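Local coordinates for protein aromatic-amino-acid:2-oxoglutarate transaminase (Candida albicans, PDB 6HND) that probably transfers amino groups between aromatic amino acids or 2-aminoadipate and 2-oxo acids, using pyridoxal 5'-phosphate as cofactor, at residues Lys265-Asp268 and Leu269-Tyr273; Trp398-Lys401 and Met402-Asn405; Glu419-Ala422 and Tyr423-Tyr427. One frame throughout, in Å; residues are numbered along the deposited sequence.

Contact 1: residues Lys265-Asp268 and Leu269-Tyr273; sequences KIYD and LAVKY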
loop_
_atom_site.group_PDB
_atom_site.type_symbol
_atom_site.label_atom_id
_atom_site.label_comp_id
_atom_site.label_asym_id
_atom_site.label_seq_id
_atom_site.Cartn_x
_atom_site.Cartn_y
_atom_site.Cartn_z
ATOM N N LYS B 265 -12.085 14.230 29.852
ATOM C CA LYS B 265 -13.556 14.370 29.738
ATOM C C LYS B 265 -14.062 13.657 28.476
ATOM O O LYS B 265 -15.107 13.056 28.549
ATOM C CB LYS B 265 -13.959 15.846 29.768
ATOM C CG LYS B 265 -13.579 16.591 31.039
ATOM C CD LYS B 265 -14.417 17.828 31.218
ATOM C CE LYS B 265 -13.600 19.070 31.486
ATOM N NZ LYS B 265 -12.994 19.032 32.831
ATOM N N ILE B 266 -13.366 13.778 27.344
ATOM C CA ILE B 266 -13.721 13.085 26.069
ATOM C C ILE B 266 -13.651 11.578 26.316
ATOM O O ILE B 266 -14.593 10.893 25.932
ATOM C CB ILE B 266 -12.793 13.514 24.910
ATOM C CG1 ILE B 266 -12.936 14.998 24.548
ATOM C CG2 ILE B 266 -13.004 12.617 23.694
ATOM C CD1 ILE B 266 -14.325 15.388 24.076
ATOM N N TYR B 267 -12.591 11.088 26.965
ATOM C CA TYR B 267 -12.406 9.640 27.252
ATOM C C TYR B 267 -13.564 9.138 28.120
ATOM O O TYR B 267 -14.184 8.071 27.784
ATOM C CB TYR B 267 -11.054 9.348 27.906
ATOM C CG TYR B 267 -10.831 7.871 28.082
ATOM C CD1 TYR B 267 -10.456 7.090 27.009
ATOM C CD2 TYR B 267 -11.039 7.242 29.294
ATOM C CE1 TYR B 267 -10.289 5.720 27.129
ATOM C CE2 TYR B 267 -10.851 5.878 29.439
ATOM C CZ TYR B 267 -10.493 5.112 28.347
ATOM O OH TYR B 267 -10.308 3.768 28.439
ATOM N N ASP B 268 -13.896 9.904 29.162
ATOM C CA ASP B 268 -14.969 9.549 30.125
ATOM C C ASP B 268 -16.285 9.455 29.362
ATOM O O ASP B 268 -17.062 8.535 29.661
ATOM C CB ASP B 268 -15.040 10.531 31.309
ATOM C CG ASP B 268 -13.940 10.319 32.340
ATOM O OD1 ASP B 268 -13.206 9.319 32.227
ATOM O OD2 ASP B 268 -13.806 11.173 33.226
ATOM N N LEU B 269 -16.515 10.348 28.401
ATOM C CA LEU B 269 -17.732 10.293 27.538
ATOM C C LEU B 269 -17.636 9.086 26.593
ATOM O O LEU B 269 -18.673 8.481 26.304
ATOM C CB LEU B 269 -17.878 11.592 26.755
ATOM C CG LEU B 269 -18.303 12.797 27.586
ATOM C CD1 LEU B 269 -17.961 14.100 26.856
ATOM C CD2 LEU B 269 -19.794 12.701 27.907
ATOM N N ALA B 270 -16.430 8.709 26.170
ATOM C CA ALA B 270 -16.216 7.527 25.298
ATOM C C ALA B 270 -16.623 6.257 26.060
ATOM O O ALA B 270 -17.190 5.363 25.415
ATOM C CB ALA B 270 -14.785 7.466 24.800
ATOM N N VAL B 271 -16.358 6.200 27.376
ATOM C CA VAL B 271 -16.739 5.054 28.258
ATOM C C VAL B 271 -18.261 5.073 28.465
ATOM O O VAL B 271 -18.913 4.026 28.254
ATOM C CB VAL B 271 -15.950 5.073 29.585
ATOM C CG1 VAL B 271 -16.404 3.977 30.562
ATOM C CG2 VAL B 271 -14.451 4.949 29.345
ATOM N N LYS B 272 -18.827 6.230 28.801
ATOM C CA LYS B 272 -20.249 6.363 29.199
ATOM C C LYS B 272 -21.187 6.058 28.031
ATOM O O LYS B 272 -22.268 5.480 28.279
ATOM C CB LYS B 272 -20.520 7.779 29.705
ATOM C CG LYS B 272 -21.981 8.102 29.943
ATOM C CD LYS B 272 -22.160 9.268 30.888
ATOM C CE LYS B 272 -23.609 9.692 30.988
ATOM N NZ LYS B 272 -23.743 10.908 31.821
ATOM N N TYR B 273 -20.829 6.492 26.825
ATOM C CA TYR B 273 -21.627 6.304 25.587
ATOM C C TYR B 273 -21.016 5.176 24.733
ATOM O O TYR B 273 -21.528 4.918 23.636
ATOM C CB TYR B 273 -21.784 7.633 24.847
ATOM C CG TYR B 273 -22.571 8.650 25.627
ATOM C CD1 TYR B 273 -23.962 8.630 25.648
ATOM C CD2 TYR B 273 -21.922 9.627 26.372
ATOM C CE1 TYR B 273 -24.687 9.561 26.386
ATOM C CE2 TYR B 273 -22.629 10.566 27.115
ATOM C CZ TYR B 273 -24.014 10.523 27.128
ATOM O OH TYR B 273 -24.682 11.448 27.872
#
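Tyr267 and Val271 lie one helical turn apart and touch at a slant. CG2 of Val271 comes 3.7 Å from Tyr267 CE2. The valine branch also rests on the tyrosine's own carbonyl, with CG2 3.5 Å from Tyr267 O. Tyr267 CG is opposite its backbone N (chi1 -175°), which leaves the ring beside the carbonyl carbon and against Val271 CG2. Its OH is bonded to Asp328 OD1 and Thr329 N. Ala270 fills the tight side next to it. Its CB sits 3.1 Å from Tyr267 O, and the same methyl packs on Ile277 of strand 276-280. Ile266 is buried too, against Phe224 and Tyr324. The other side is looser. Lys265, Asp268 and Lys272 are exposed, and the extended Lys272 chain leads away from the preceding turn. Val271 is exposed too, although its CG2 packs on Tyr267. Leu269 lies between, with CG 3.3 Å from Lys265 O and its side chain against Val225 of helix 221-229. Four backbone bonds of the i to i+4 kind run from Leu269 N through Lys272 N. This is the amphipathic crossover helix of the beta-alpha-beta unit formed by strand 243-246, helix 260-272 and strand 276-280.

Contact 2: residues Trp398-Lys401 and Met402-Asn405; sequences WILK and MRLN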
loop_
_atom_site.group_PDB
_atom_site.type_symbol
_atom_site.label_atom_id
_atom_site.label_comp_id
_atom_site.label_asym_id
_atom_site.label_seq_id
_atom_site.Cartn_x
_atom_site.Cartn_y
_atom_site.Cartn_z
ATOM N N TRP B 398 16.341 14.570 16.659
ATOM C CA TRP B 398 16.018 15.046 15.286
ATOM C C TRP B 398 14.626 15.727 15.249
ATOM O O TRP B 398 14.477 16.771 14.590
ATOM C CB TRP B 398 16.136 13.902 14.276
ATOM C CG TRP B 398 15.590 14.275 12.937
ATOM C CD1 TRP B 398 14.317 14.076 12.492
ATOM C CD2 TRP B 398 16.280 14.974 11.889
ATOM N NE1 TRP B 398 14.171 14.595 11.238
ATOM C CE2 TRP B 398 15.364 15.133 10.832
ATOM C CE3 TRP B 398 17.591 15.423 11.718
ATOM C CZ2 TRP B 398 15.709 15.751 9.634
ATOM C CZ3 TRP B 398 17.936 16.013 10.527
ATOM C CH2 TRP B 398 17.001 16.202 9.512
ATOM N N ILE B 399 13.635 15.206 15.956
ATOM C CA ILE B 399 12.281 15.836 16.040
ATOM C C ILE B 399 12.406 17.217 16.703
ATOM O O ILE B 399 11.746 18.147 16.243
ATOM C CB ILE B 399 11.295 14.886 16.769
ATOM C CG1 ILE B 399 10.954 13.677 15.887
ATOM C CG2 ILE B 399 10.044 15.623 17.229
ATOM C CD1 ILE B 399 10.486 12.430 16.644
ATOM N N LEU B 400 13.251 17.364 17.731
ATOM C CA LEU B 400 13.449 18.663 18.424
ATOM C C LEU B 400 14.139 19.680 17.498
ATOM O O LEU B 400 13.729 20.872 17.526
ATOM C CB LEU B 400 14.209 18.441 19.729
ATOM C CG LEU B 400 13.446 17.632 20.773
ATOM C CD1 LEU B 400 14.272 17.498 22.034
ATOM C CD2 LEU B 400 12.090 18.253 21.074
ATOM N N LYS B 401 15.067 19.266 16.638
ATOM C CA LYS B 401 15.669 20.191 15.635
ATOM C C LYS B 401 14.572 20.702 14.697
ATOM O O LYS B 401 14.531 21.928 14.428
ATOM C CB LYS B 401 16.772 19.530 14.810
ATOM C CG LYS B 401 18.052 19.193 15.556
ATOM C CD LYS B 401 19.108 18.695 14.627
ATOM C CE LYS B 401 20.444 18.474 15.302
ATOM N NZ LYS B 401 20.343 17.450 16.361
ATOM N N MET B 402 13.701 19.800 14.237
ATOM C CA MET B 402 12.574 20.159 13.335
ATOM C C MET B 402 11.623 21.104 14.070
ATOM O O MET B 402 11.123 22.030 13.438
ATOM C CB MET B 402 11.781 18.933 12.873
ATOM C CG MET B 402 12.617 17.869 12.186
ATOM S SD MET B 402 12.003 17.512 10.528
ATOM C CE MET B 402 10.245 17.338 10.836
ATOM N N ARG B 403 11.376 20.844 15.357
ATOM C CA ARG B 403 10.512 21.681 16.234
ATOM C C ARG B 403 10.933 23.153 16.147
ATOM O O ARG B 403 10.022 24.032 15.953
ATOM C CB ARG B 403 10.585 21.158 17.672
ATOM C CG ARG B 403 9.804 21.994 18.661
ATOM C CD ARG B 403 9.783 21.371 20.041
ATOM N NE ARG B 403 9.236 22.339 20.968
ATOM C CZ ARG B 403 9.913 23.380 21.478
ATOM N NH1 ARG B 403 11.184 23.609 21.167
ATOM N NH2 ARG B 403 9.290 24.193 22.308
ATOM N N LEU B 404 12.245 23.404 16.275
ATOM C CA LEU B 404 12.856 24.760 16.318
ATOM C C LEU B 404 12.563 25.482 15.019
ATOM O O LEU B 404 12.242 26.680 15.105
ATOM C CB LEU B 404 14.371 24.682 16.507
ATOM C CG LEU B 404 14.846 24.495 17.940
ATOM C CD1 LEU B 404 16.367 24.587 17.989
ATOM C CD2 LEU B 404 14.197 25.518 18.860
ATOM N N ASN B 405 12.747 24.805 13.884
ATOM C CA ASN B 405 12.449 25.380 12.539
ATOM C C ASN B 405 10.975 25.807 12.484
ATOM O O ASN B 405 10.685 26.970 12.120
ATOM C CB ASN B 405 12.665 24.378 11.403
ATOM C CG ASN B 405 13.925 24.619 10.607
ATOM O OD1 ASN B 405 13.883 25.262 9.555
ATOM N ND2 ASN B 405 15.033 24.064 11.078
HETATM O O HOH W 1 13.155 21.988 20.115
#
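Met402 runs back along the helix to lie against Trp398, the residue one turn earlier. Its CB starts 3.5 Å from Ile399 O. CG comes next and is packed tightly, 3.2 Å from Trp398 O. The same carbonyl accepts the backbone N-H of Met402. CG also sits over one face of the indole, toward its rim. It stands 4.1 Å from the centroid of the Trp398 five-membered ring and 27° off the ring normal, a CH-pi contact. At chi2 the chain bends to -123°, which brings SD to 3.7 Å from Trp398 NE1. The sulfur meets the ring obliquely and not squarely over its face. CE then leads onward, away from the indole. Phe50 of the second subunit packs on both Trp398 and Met402.

Another part of the helix surface is more polar. Arg403 is extended from CG to NE, with CG opposite its backbone N (chi1 177°). Its CD touches Leu400 CD2 at 4.0 Å. Water 1 bridges the same two residues: it donates to Leu400 O at 2.9 Å and accepts from Arg403 NH1 at 2.8 Å, in the plane of the guanidinium. Leu400 O also takes the N-H of Leu404, while Arg403 NE bonds to Thr287 OG1. Ile399 and Leu400 face Tyr315 of the helix 312-319. The pair Trp398-Met402 is a Met-aromatic contact with i, i+4 spacing on a long helix, placed at the dimer interface of this aminotransferase.

Contact 3: residues Glu419-Ala422 and Tyr423-Tyr427; sequences ESQA and YKKGY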
loop_
_atom_site.group_PDB
_atom_site.type_symbol
_atom_site.label_atom_id
_atom_site.label_comp_id
_atom_site.label_asym_id
_atom_site.label_seq_id
_atom_site.Cartn_x
_atom_site.Cartn_y
_atom_site.Cartn_z
ATOM N N GLU B 419 1.881 42.789 11.987
ATOM C CA GLU B 419 2.447 44.049 11.431
ATOM C C GLU B 419 1.529 44.641 10.350
ATOM O O GLU B 419 1.756 45.789 9.997
ATOM C CB GLU B 419 3.824 43.775 10.810
ATOM C CG GLU B 419 4.915 43.543 11.842
ATOM C CD GLU B 419 5.312 44.778 12.645
ATOM O OE1 GLU B 419 5.915 45.707 12.066
ATOM O OE2 GLU B 419 4.990 44.818 13.829
ATOM N N SER B 420 0.582 43.868 9.803
ATOM C CA SER B 420 -0.315 44.254 8.681
ATOM C C SER B 420 -1.397 45.242 9.139
ATOM O O SER B 420 -1.843 45.170 10.306
ATOM C CB SER B 420 -0.956 43.035 8.044
ATOM O OG SER B 420 -2.124 42.618 8.769
ATOM N N GLN B 421 -1.847 46.078 8.206
ATOM C CA GLN B 421 -2.991 47.023 8.331
ATOM C C GLN B 421 -4.271 46.184 8.539
ATOM O O GLN B 421 -5.056 46.525 9.433
ATOM C CB GLN B 421 -3.003 47.934 7.091
ATOM C CG GLN B 421 -3.403 49.377 7.372
ATOM C CD GLN B 421 -3.645 50.257 6.160
ATOM O OE1 GLN B 421 -4.281 51.317 6.259
ATOM N NE2 GLN B 421 -3.118 49.849 5.008
ATOM N N ALA B 422 -4.450 45.075 7.801
ATOM C CA ALA B 422 -5.634 44.172 7.907
ATOM C C ALA B 422 -5.822 43.679 9.355
ATOM O O ALA B 422 -6.999 43.639 9.845
ATOM C CB ALA B 422 -5.500 43.013 6.948
ATOM N N TYR B 423 -4.720 43.357 10.037
ATOM C CA TYR B 423 -4.751 42.911 11.450
ATOM C C TYR B 423 -5.073 44.093 12.368
ATOM O O TYR B 423 -5.960 43.962 13.243
ATOM C CB TYR B 423 -3.449 42.237 11.885
ATOM C CG TYR B 423 -3.496 41.767 13.317
ATOM C CD1 TYR B 423 -4.240 40.653 13.672
ATOM C CD2 TYR B 423 -2.848 42.473 14.322
ATOM C CE1 TYR B 423 -4.335 40.238 14.993
ATOM C CE2 TYR B 423 -2.919 42.070 15.646
ATOM C CZ TYR B 423 -3.666 40.949 15.974
ATOM O OH TYR B 423 -3.740 40.537 17.263
ATOM N N LYS B 424 -4.359 45.206 12.204
ATOM C CA LYS B 424 -4.473 46.386 13.111
ATOM C C LYS B 424 -5.881 46.986 13.000
ATOM O O LYS B 424 -6.403 47.438 14.024
ATOM C CB LYS B 424 -3.336 47.372 12.837
ATOM C CG LYS B 424 -1.987 46.922 13.397
ATOM C CD LYS B 424 -0.805 47.594 12.724
ATOM C CE LYS B 424 0.522 47.388 13.430
ATOM N NZ LYS B 424 1.633 47.989 12.648
ATOM N N LYS B 425 -6.521 46.886 11.840
ATOM C CA LYS B 425 -7.913 47.384 11.650
ATOM C C LYS B 425 -8.928 46.338 12.138
ATOM O O LYS B 425 -10.117 46.673 12.209
ATOM C CB LYS B 425 -8.129 47.807 10.192
ATOM C CG LYS B 425 -7.283 49.000 9.762
ATOM C CD LYS B 425 -7.746 49.653 8.480
ATOM C CE LYS B 425 -8.985 50.518 8.635
ATOM N NZ LYS B 425 -8.730 51.715 9.473
ATOM N N GLY B 426 -8.502 45.115 12.454
ATOM C CA GLY B 426 -9.409 44.046 12.933
ATOM C C GLY B 426 -10.133 43.299 11.812
ATOM O O GLY B 426 -11.104 42.632 12.107
ATOM N N TYR B 427 -9.657 43.354 10.570
ATOM C CA TYR B 427 -10.280 42.623 9.436
ATOM C C TYR B 427 -9.921 41.133 9.540
ATOM O O TYR B 427 -10.698 40.271 9.086
ATOM C CB TYR B 427 -9.834 43.171 8.074
ATOM C CG TYR B 427 -10.113 44.626 7.780
ATOM C CD1 TYR B 427 -11.132 45.336 8.383
ATOM C CD2 TYR B 427 -9.354 45.281 6.826
ATOM C CE1 TYR B 427 -11.373 46.666 8.066
ATOM C CE2 TYR B 427 -9.569 46.608 6.505
ATOM C CZ TYR B 427 -10.585 47.305 7.120
ATOM O OH TYR B 427 -10.753 48.614 6.776
#
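Ser420 OG is held by two groups. It accepts the backbone N-H of Tyr423 at 3.0 Å and donates to Ile417 O. A chi1 of 84° sets OG between the backbone N and the carbonyl carbon of Ser420, turned to the start of the short helix. Ser420 is thus the N-cap of helix 421-424, and its hydroxyl ties that start to the end of helix 392-418. The serine carbonyl works as well: Lys424 N donates to Ser420 O at 3.2 Å. The Lys424 side chain then stretches back, extended beyond CG, with CD 3.6 Å from Ser420 O. Its NZ reaches Glu419 O at 3.4 Å, a weak bond. Glu419 OE2 lies 4.8 Å from Lys424 NZ, not in contact, and may add a weak attraction.

The far end is closed by a Schellman motif. Gly426 has positive phi (83°), and its N bonds back to Tyr423 O. Tyr427 N donates to Ala422 O at 2.8 Å, with the donor nearly in line with the carbonyl. The chain turns there and brings the Tyr427 ring under Lys425, whose CB stands 3.9 Å from the ring plane, over its centre. Tyr427 also stacks with Phe517. The single turn, capped at both ends, follows helix 392-418 and leads into strand 428-430. Tyr427 and Lys425 touch helix 499-518, and Ala422 and Tyr423 touch strand 428-430.

The three contacts are local and follow one another along the chain without touching. Contact 2 is the buried one and the only one the second subunit reaches. Contact 1 is partly buried, on a helix beside the seven-stranded sheet. Contact 3 lies at the surface, beside the four-stranded antiparallel sheet, before its strand 428-430. Contacts 2 and 3 occupy successive helices, 392-418 and 421-424, yet their nearest atoms are about 18 Å apart. Chemistry follows place. Contact 1 combines regular helix bonds with one tyrosine-valine touch. Contact 2 adds sulfur, an aromatic face and a bridging water. In contact 3 a serine hydroxyl caps the start of the turn and backbone bonds close its end.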